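Local coordinates for protein peptidoglycan D,D-transpeptidase FtsI (Yersinia pestis, PDB 6SYN) that probably cross-links the peptide stems of septal peptidoglycan as a class B penicillin-binding protein, a periplasmic D,D-transpeptidase that is acylated by beta-lactams, at residues A[120-125]-A[223-228]; A[218-223]-A[239-244]. All coordinates share one frame; numbering follows the deposited sequence.

Contact 1 (A[120-125]-A[223-228]); sequences MAHIIG and SPSYNP
The short helix 121-124, from the N-terminal part of this class B penicillin-binding protein, sits against the loop that leaves edge strand 217-223 of the transpeptidase fold. Tyr226, Ala121 and His122 carry the contact in nearly equal parts. The CG of Tyr226 lies between the backbone N and the carbonyl carbon (chi1 70°), the crowded position, and the ring is laid alongside the helix with Ala121 over one face. The methyl CB of Ala121 stands 4.1 Å from the centroid of the Tyr226 ring, a CH-pi contact offset toward the rim. The same ring turns an edge to the face of His122, a T-shaped pair with planes 83° apart. His122 in turn reaches along the loop: CG is anti to the carbonyl carbon, and NE2 gives a weak hydrogen bond, 3.4 Å long, to Pro224 O, which lies near the imidazole plane at its edge. Beside this bond, Ser225 OG is hydrogen-bonded to Gln118 O, so the serine ties the loop to the chain leading into the helix. At the other helix end, where Gly125 leaves helical geometry with positive phi, Tyr226 OH lies 3.6 Å from Gly125 CA.

Contact 2 (A[218-223]-A[239-244]); sequences LAMANS and MRNRAI
Two asparagines meet at the centre of this contact, where edge strand 217-223 of the five-stranded transpeptidase sheet receives the start of helix 242-245. Asn222 ND2 donates to Asn241 OD1 at 3.0 Å, with an N-H...O angle of 154°. The acceptor lies close to the amide plane of Asn222, but the donor stands above the carbonyl plane of Asn241, and the two amides are turned 73° apart. Asn241 is the N-cap: the same OD1 also accepts from Ala243 N at 3.3 Å, so one buried oxygen is gripped by two donors. A weak bond from Ala243 N to Asn222 OD1, bent to 123°, brings the Asn222 side-chain oxygen to the helix start as well, and that oxygen also rests against Arg242 CB.

The other half of the Asn241 amide turns to sulphur. ND2 gives Met220 SD a weak but fairly straight hydrogen bond of 3.3 Å. Met220 leaves the strand with CG anti to the backbone N, and its chain bends only at chi3. CG thus packs on the Ala243 methyl at 3.7 Å, while the terminal CE touches Ile244 CG2.

Farther out, Thr206 of the neighbouring strand 204-211 lies against both Asn222 and Ala243, and His122 and Ile123 of helix 121-124 press on Asn222 and Met220. Arg242, extended from CG to NE, reaches a salt bridge with Asp246; Arg240 NH1 lies over its guanidinium face, and Arg240 pairs with Asp246 too.

With its oxygen capping the helix and its nitrogen directed at a thioether, Asn241 has its amide orientation set by bonds at both ends, the sulphur one weak, and the positive helix start is probably eased by its oxygen and, through a weak bond, by that of Asn222.

Overall arrangement
Edge strand 217-223 and its continuation run through both contacts, which share Ser223 and have centres about 8 Å apart. Contact 2 is wholly buried near the middle of the chain and stays within the transpeptidase fold; contact 1 is only partly buried and brings the N-terminal part onto the same strand's exit. Their chemistry follows: amides and a capped helix start inside, aromatic and methyl surfaces with one weak imidazole bond farther out. They also touch directly, as Tyr226 CE2 lies 3.6 Å from Met239 CG. Both lie well away from the pocket that holds the opened beta-lactam at Ser252.

Contact 1 (A[120-125]-A[223-228])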
ATOM      1  N   MET A 120      -2.181  -5.352 -10.197  1.00 12.77           N
ATOM      2  CA  MET A 120      -2.001  -6.346  -9.099  1.00 12.95           C
ATOM      3  C   MET A 120      -0.510  -6.655  -8.900  1.00 12.94           C
ATOM      4  O   MET A 120      -0.200  -7.419  -7.972  1.00 12.84           O
ATOM      5  CB  MET A 120      -2.702  -7.677  -9.403  1.00 13.18           C
ATOM      6  CG  MET A 120      -4.211  -7.605  -9.596  1.00 13.58           C
ATOM      7  SD  MET A 120      -5.230  -7.586  -8.085  1.00 14.17           S
ATOM      8  CE  MET A 120      -4.252  -8.567  -6.948  1.00 14.28           C
ATOM      9  N   ALA A 121       0.377  -6.116  -9.746  1.00 13.08           N
ATOM     10  CA  ALA A 121       1.774  -6.594  -9.907  1.00 13.12           C
ATOM     11  C   ALA A 121       2.407  -6.864  -8.535  1.00 13.19           C
ATOM     12  O   ALA A 121       2.962  -7.954  -8.343  1.00 13.19           O
ATOM     13  CB  ALA A 121       2.584  -5.601 -10.700  1.00 13.06           C
ATOM     14  N   HIS A 122       2.314  -5.907  -7.614  1.00 13.42           N
ATOM     15  CA  HIS A 122       2.989  -5.953  -6.292  1.00 13.62           C
ATOM     16  C   HIS A 122       2.413  -7.091  -5.435  1.00 13.44           C
ATOM     17  O   HIS A 122       3.215  -7.776  -4.775  1.00 14.01           O
ATOM     18  CB  HIS A 122       2.924  -4.575  -5.625  1.00 14.02           C
ATOM     19  CG  HIS A 122       3.797  -3.570  -6.298  1.00 14.43           C
ATOM     20  ND1 HIS A 122       5.178  -3.591  -6.168  1.00 14.61           N
ATOM     21  CD2 HIS A 122       3.505  -2.541  -7.123  1.00 14.58           C
ATOM     22  CE1 HIS A 122       5.695  -2.606  -6.873  1.00 14.83           C
ATOM     23  NE2 HIS A 122       4.689  -1.948  -7.472  1.00 14.74           N
ATOM     24  N   ILE A 123       1.092  -7.301  -5.465  1.00 12.92           N
ATOM     25  CA  ILE A 123       0.375  -8.363  -4.688  1.00 12.70           C
ATOM     26  C   ILE A 123       0.769  -9.749  -5.217  1.00 12.30           C
ATOM     27  O   ILE A 123       1.135 -10.615  -4.412  1.00 12.06           O
ATOM     28  CB  ILE A 123      -1.155  -8.179  -4.771  1.00 12.70           C
ATOM     29  CG1 ILE A 123      -1.591  -6.803  -4.259  1.00 12.80           C
ATOM     30  CG2 ILE A 123      -1.870  -9.318  -4.052  1.00 12.72           C
ATOM     31  CD1 ILE A 123      -3.074  -6.677  -3.984  1.00 12.87           C
ATOM     32  N   ILE A 124       0.638  -9.949  -6.528  1.00 12.04           N
ATOM     33  CA  ILE A 124       0.822 -11.261  -7.212  1.00 11.95           C
ATOM     34  C   ILE A 124       2.318 -11.551  -7.298  1.00 12.00           C
ATOM     35  O   ILE A 124       2.740 -12.627  -6.846  1.00 12.03           O
ATOM     36  CB  ILE A 124       0.172 -11.255  -8.610  1.00 11.74           C
ATOM     37  CG1 ILE A 124      -1.295 -10.814  -8.570  1.00 11.68           C
ATOM     38  CG2 ILE A 124       0.337 -12.610  -9.277  1.00 11.79           C
ATOM     39  CD1 ILE A 124      -2.224 -11.772  -7.859  1.00 11.61           C
ATOM     40  N   GLY A 125       3.073 -10.609  -7.865  1.00 12.14           N
ATOM     41  CA  GLY A 125       4.509 -10.761  -8.158  1.00 12.48           C
ATOM     42  C   GLY A 125       4.725 -11.471  -9.478  1.00 12.67           C
ATOM     43  O   GLY A 125       3.812 -11.444 -10.320  1.00 12.87           O
ATOM     44  N   SER A 223       2.370   3.002  -6.378  1.00 10.68           N
ATOM     45  CA  SER A 223       2.936   3.725  -7.540  1.00 10.91           C
ATOM     46  C   SER A 223       4.292   4.280  -7.119  1.00 11.18           C
ATOM     47  O   SER A 223       4.380   4.916  -6.073  1.00 11.16           O
ATOM     48  CB  SER A 223       2.005   4.805  -8.008  1.00 10.89           C
ATOM     49  OG  SER A 223       2.534   5.469  -9.146  1.00 10.79           O
ATOM     50  N   PRO A 224       5.382   4.058  -7.893  1.00 11.51           N
ATOM     51  CA  PRO A 224       5.322   3.379  -9.192  1.00 11.67           C
ATOM     52  C   PRO A 224       5.162   1.852  -9.140  1.00 11.90           C
ATOM     53  O   PRO A 224       5.510   1.243  -8.140  1.00 11.88           O
ATOM     54  CB  PRO A 224       6.692   3.704  -9.796  1.00 11.59           C
ATOM     55  CG  PRO A 224       7.597   3.780  -8.590  1.00 11.55           C
ATOM     56  CD  PRO A 224       6.749   4.475  -7.544  1.00 11.53           C
ATOM     57  N   SER A 225       4.637   1.275 -10.221  1.00 12.17           N
ATOM     58  CA  SER A 225       4.491  -0.190 -10.389  1.00 12.56           C
ATOM     59  C   SER A 225       5.464  -0.656 -11.471  1.00 13.10           C
ATOM     60  O   SER A 225       6.470   0.049 -11.695  1.00 13.83           O
ATOM     61  CB  SER A 225       3.072  -0.575 -10.699  1.00 12.60           C
ATOM     62  OG  SER A 225       2.844  -1.943 -10.380  1.00 12.55           O
ATOM     63  N   TYR A 226       5.191  -1.814 -12.073  1.00 13.45           N
ATOM     64  CA  TYR A 226       5.978  -2.422 -13.173  1.00 13.84           C
ATOM     65  C   TYR A 226       5.044  -3.318 -13.974  1.00 14.73           C
ATOM     66  O   TYR A 226       3.998  -3.713 -13.429  1.00 15.05           O
ATOM     67  CB  TYR A 226       7.179  -3.209 -12.637  1.00 13.66           C
ATOM     68  CG  TYR A 226       6.881  -4.498 -11.908  1.00 13.39           C
ATOM     69  CD1 TYR A 226       6.733  -5.695 -12.589  1.00 13.52           C
ATOM     70  CD2 TYR A 226       6.811  -4.536 -10.527  1.00 13.42           C
ATOM     71  CE1 TYR A 226       6.490  -6.887 -11.923  1.00 13.50           C
ATOM     72  CE2 TYR A 226       6.567  -5.716  -9.845  1.00 13.52           C
ATOM     73  CZ  TYR A 226       6.409  -6.898 -10.542  1.00 13.56           C
ATOM     74  OH  TYR A 226       6.173  -8.054  -9.857  1.00 13.55           O
ATOM     75  N   ASN A 227       5.413  -3.629 -15.217  1.00 15.87           N
ATOM     76  CA  ASN A 227       4.654  -4.578 -16.067  1.00 16.78           C
ATOM     77  C   ASN A 227       5.264  -5.972 -15.922  1.00 17.33           C
ATOM     78  O   ASN A 227       6.405  -6.201 -16.318  1.00 17.11           O
ATOM     79  CB  ASN A 227       4.573  -4.107 -17.518  1.00 16.90           C
ATOM     80  CG  ASN A 227       3.586  -4.916 -18.337  1.00 17.23           C
ATOM     81  OD1 ASN A 227       2.955  -5.849 -17.837  1.00 16.82           O
ATOM     82  ND2 ASN A 227       3.440  -4.559 -19.602  1.00 17.50           N
ATOM     83  N   PRO A 228       4.512  -6.942 -15.350  1.00 18.46           N
ATOM     84  CA  PRO A 228       5.027  -8.286 -15.089  1.00 19.49           C
ATOM     85  C   PRO A 228       4.919  -9.226 -16.297  1.00 20.85           C
ATOM     86  O   PRO A 228       5.386 -10.337 -16.205  1.00 21.03           O
ATOM     87  CB  PRO A 228       4.109  -8.778 -13.963  1.00 18.89           C
ATOM     88  CG  PRO A 228       2.777  -8.126 -14.269  1.00 18.89           C
ATOM     89  CD  PRO A 228       3.114  -6.797 -14.916  1.00 18.53           C
TER

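Contact 2 (A[218-223]-A[239-244])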
ATOM      1  N   LEU A 218      -8.930  -5.920   0.636  1.00  9.85           N
ATOM      2  CA  LEU A 218      -9.752  -5.800  -0.595  1.00  9.79           C
ATOM      3  C   LEU A 218      -8.930  -5.151  -1.711  1.00  9.81           C
ATOM      4  O   LEU A 218      -9.198  -5.453  -2.891  1.00  9.86           O
ATOM      5  CB  LEU A 218     -11.003  -4.974  -0.276  1.00  9.81           C
ATOM      6  CG  LEU A 218     -11.984  -5.641   0.686  1.00  9.82           C
ATOM      7  CD1 LEU A 218     -13.061  -4.674   1.148  1.00  9.75           C
ATOM      8  CD2 LEU A 218     -12.605  -6.879   0.054  1.00  9.81           C
ATOM      9  N   ALA A 219      -7.991  -4.270  -1.358  1.00  9.84           N
ATOM     10  CA  ALA A 219      -7.114  -3.572  -2.323  1.00  9.87           C
ATOM     11  C   ALA A 219      -5.786  -3.213  -1.653  1.00  9.99           C
ATOM     12  O   ALA A 219      -5.807  -2.810  -0.480  1.00  9.98           O
ATOM     13  CB  ALA A 219      -7.821  -2.353  -2.858  1.00  9.81           C
ATOM     14  N   MET A 220      -4.682  -3.354  -2.392  1.00 10.23           N
ATOM     15  CA  MET A 220      -3.306  -3.012  -1.946  1.00 10.48           C
ATOM     16  C   MET A 220      -2.469  -2.638  -3.177  1.00 10.48           C
ATOM     17  O   MET A 220      -1.979  -3.558  -3.868  1.00 10.59           O
ATOM     18  CB  MET A 220      -2.674  -4.201  -1.217  1.00 10.84           C
ATOM     19  CG  MET A 220      -1.356  -3.881  -0.542  1.00 11.12           C
ATOM     20  SD  MET A 220      -0.541  -5.387   0.037  1.00 11.62           S
ATOM     21  CE  MET A 220      -0.996  -5.368   1.769  1.00 11.60           C
ATOM     22  N   ALA A 221      -2.318  -1.338  -3.441  1.00 10.32           N
ATOM     23  CA  ALA A 221      -1.665  -0.800  -4.655  1.00 10.20           C
ATOM     24  C   ALA A 221      -0.500   0.119  -4.278  1.00 10.17           C
ATOM     25  O   ALA A 221      -0.512   0.696  -3.176  1.00 10.05           O
ATOM     26  CB  ALA A 221      -2.677  -0.076  -5.503  1.00 10.19           C
ATOM     27  N   ASN A 222       0.476   0.220  -5.180  1.00 10.32           N
ATOM     28  CA  ASN A 222       1.677   1.084  -5.057  1.00 10.36           C
ATOM     29  C   ASN A 222       1.938   1.748  -6.408  1.00 10.47           C
ATOM     30  O   ASN A 222       1.718   1.102  -7.450  1.00 10.43           O
ATOM     31  CB  ASN A 222       2.918   0.301  -4.628  1.00 10.34           C
ATOM     32  CG  ASN A 222       2.663  -0.616  -3.450  1.00 10.41           C
ATOM     33  OD1 ASN A 222       2.605  -0.161  -2.307  1.00 10.35           O
ATOM     34  ND2 ASN A 222       2.510  -1.905  -3.719  1.00 10.21           N
ATOM     35  N   SER A 223       2.370   3.002  -6.378  1.00 10.68           N
ATOM     36  CA  SER A 223       2.936   3.725  -7.540  1.00 10.91           C
ATOM     37  C   SER A 223       4.292   4.280  -7.119  1.00 11.18           C
ATOM     38  O   SER A 223       4.380   4.916  -6.073  1.00 11.16           O
ATOM     39  CB  SER A 223       2.005   4.805  -8.008  1.00 10.89           C
ATOM     40  OG  SER A 223       2.534   5.469  -9.146  1.00 10.79           O
ATOM     41  N   MET A 239      10.318  -3.034  -7.141  1.00 34.27           N
ATOM     42  CA  MET A 239       9.556  -4.300  -7.329  1.00 32.39           C
ATOM     43  C   MET A 239       9.090  -4.832  -5.967  1.00 29.24           C
ATOM     44  O   MET A 239       8.290  -5.796  -5.952  1.00 28.04           O
ATOM     45  CB  MET A 239      10.440  -5.346  -8.011  1.00 34.08           C
ATOM     46  CG  MET A 239       9.731  -6.640  -8.327  1.00 34.67           C
ATOM     47  SD  MET A 239      10.490  -7.468  -9.743  1.00 36.66           S
ATOM     48  CE  MET A 239      10.027  -9.164  -9.393  1.00 35.63           C
ATOM     49  N   ARG A 240       9.588  -4.237  -4.877  1.00 26.03           N
ATOM     50  CA  ARG A 240       9.155  -4.523  -3.486  1.00 24.01           C
ATOM     51  C   ARG A 240       7.799  -3.852  -3.249  1.00 22.17           C
ATOM     52  O   ARG A 240       7.582  -2.728  -3.754  1.00 21.96           O
ATOM     53  CB  ARG A 240      10.205  -4.059  -2.470  1.00 24.05           C
ATOM     54  CG  ARG A 240      10.235  -2.558  -2.216  1.00 24.08           C
ATOM     55  CD  ARG A 240      11.299  -2.145  -1.212  1.00 23.85           C
ATOM     56  NE  ARG A 240      11.718  -0.767  -1.432  1.00 24.05           N
ATOM     57  CZ  ARG A 240      11.146   0.319  -0.910  1.00 24.20           C
ATOM     58  NH1 ARG A 240      11.628   1.515  -1.209  1.00 24.10           N
ATOM     59  NH2 ARG A 240      10.108   0.219  -0.095  1.00 23.96           N
ATOM     60  N   ASN A 241       6.924  -4.540  -2.516  1.00 20.35           N
ATOM     61  CA  ASN A 241       5.564  -4.081  -2.144  1.00 19.21           C
ATOM     62  C   ASN A 241       5.705  -3.057  -1.016  1.00 18.67           C
ATOM     63  O   ASN A 241       5.826  -3.484   0.153  1.00 19.02           O
ATOM     64  CB  ASN A 241       4.694  -5.279  -1.754  1.00 19.03           C
ATOM     65  CG  ASN A 241       3.249  -4.924  -1.475  1.00 18.78           C
ATOM     66  OD1 ASN A 241       2.890  -3.751  -1.414  1.00 18.62           O
ATOM     67  ND2 ASN A 241       2.415  -5.938  -1.305  1.00 18.31           N
ATOM     68  N   ARG A 242       5.703  -1.762  -1.350  1.00 17.82           N
ATOM     69  CA  ARG A 242       5.933  -0.655  -0.380  1.00 17.35           C
ATOM     70  C   ARG A 242       4.931  -0.734   0.783  1.00 16.47           C
ATOM     71  O   ARG A 242       5.308  -0.336   1.889  1.00 16.25           O
ATOM     72  CB  ARG A 242       5.853   0.703  -1.082  1.00 17.88           C
ATOM     73  CG  ARG A 242       7.047   1.012  -1.975  1.00 18.41           C
ATOM     74  CD  ARG A 242       6.992   2.413  -2.556  1.00 18.61           C
ATOM     75  NE  ARG A 242       8.245   2.838  -3.179  1.00 19.02           N
ATOM     76  CZ  ARG A 242       9.084   3.751  -2.688  1.00 19.08           C
ATOM     77  NH1 ARG A 242       8.827   4.366  -1.543  1.00 19.30           N
ATOM     78  NH2 ARG A 242      10.183   4.056  -3.355  1.00 19.03           N
ATOM     79  N   ALA A 243       3.722  -1.254   0.552  1.00 15.83           N
ATOM     80  CA  ALA A 243       2.630  -1.345   1.553  1.00 15.70           C
ATOM     81  C   ALA A 243       3.047  -2.212   2.752  1.00 15.32           C
ATOM     82  O   ALA A 243       2.498  -1.983   3.851  1.00 14.62           O
ATOM     83  CB  ALA A 243       1.375  -1.878   0.908  1.00 15.91           C
ATOM     84  N   ILE A 244       3.976  -3.158   2.554  1.00 15.11           N
ATOM     85  CA  ILE A 244       4.491  -4.058   3.631  1.00 15.04           C
ATOM     86  C   ILE A 244       5.983  -3.805   3.912  1.00 15.20           C
ATOM     87  O   ILE A 244       6.473  -4.376   4.910  1.00 15.29           O
ATOM     88  CB  ILE A 244       4.211  -5.547   3.311  1.00 14.88           C
ATOM     89  CG1 ILE A 244       4.732  -5.981   1.936  1.00 14.76           C
ATOM     90  CG2 ILE A 244       2.730  -5.852   3.471  1.00 14.74           C
ATOM     91  CD1 ILE A 244       4.922  -7.479   1.796  1.00 14.64           C
TER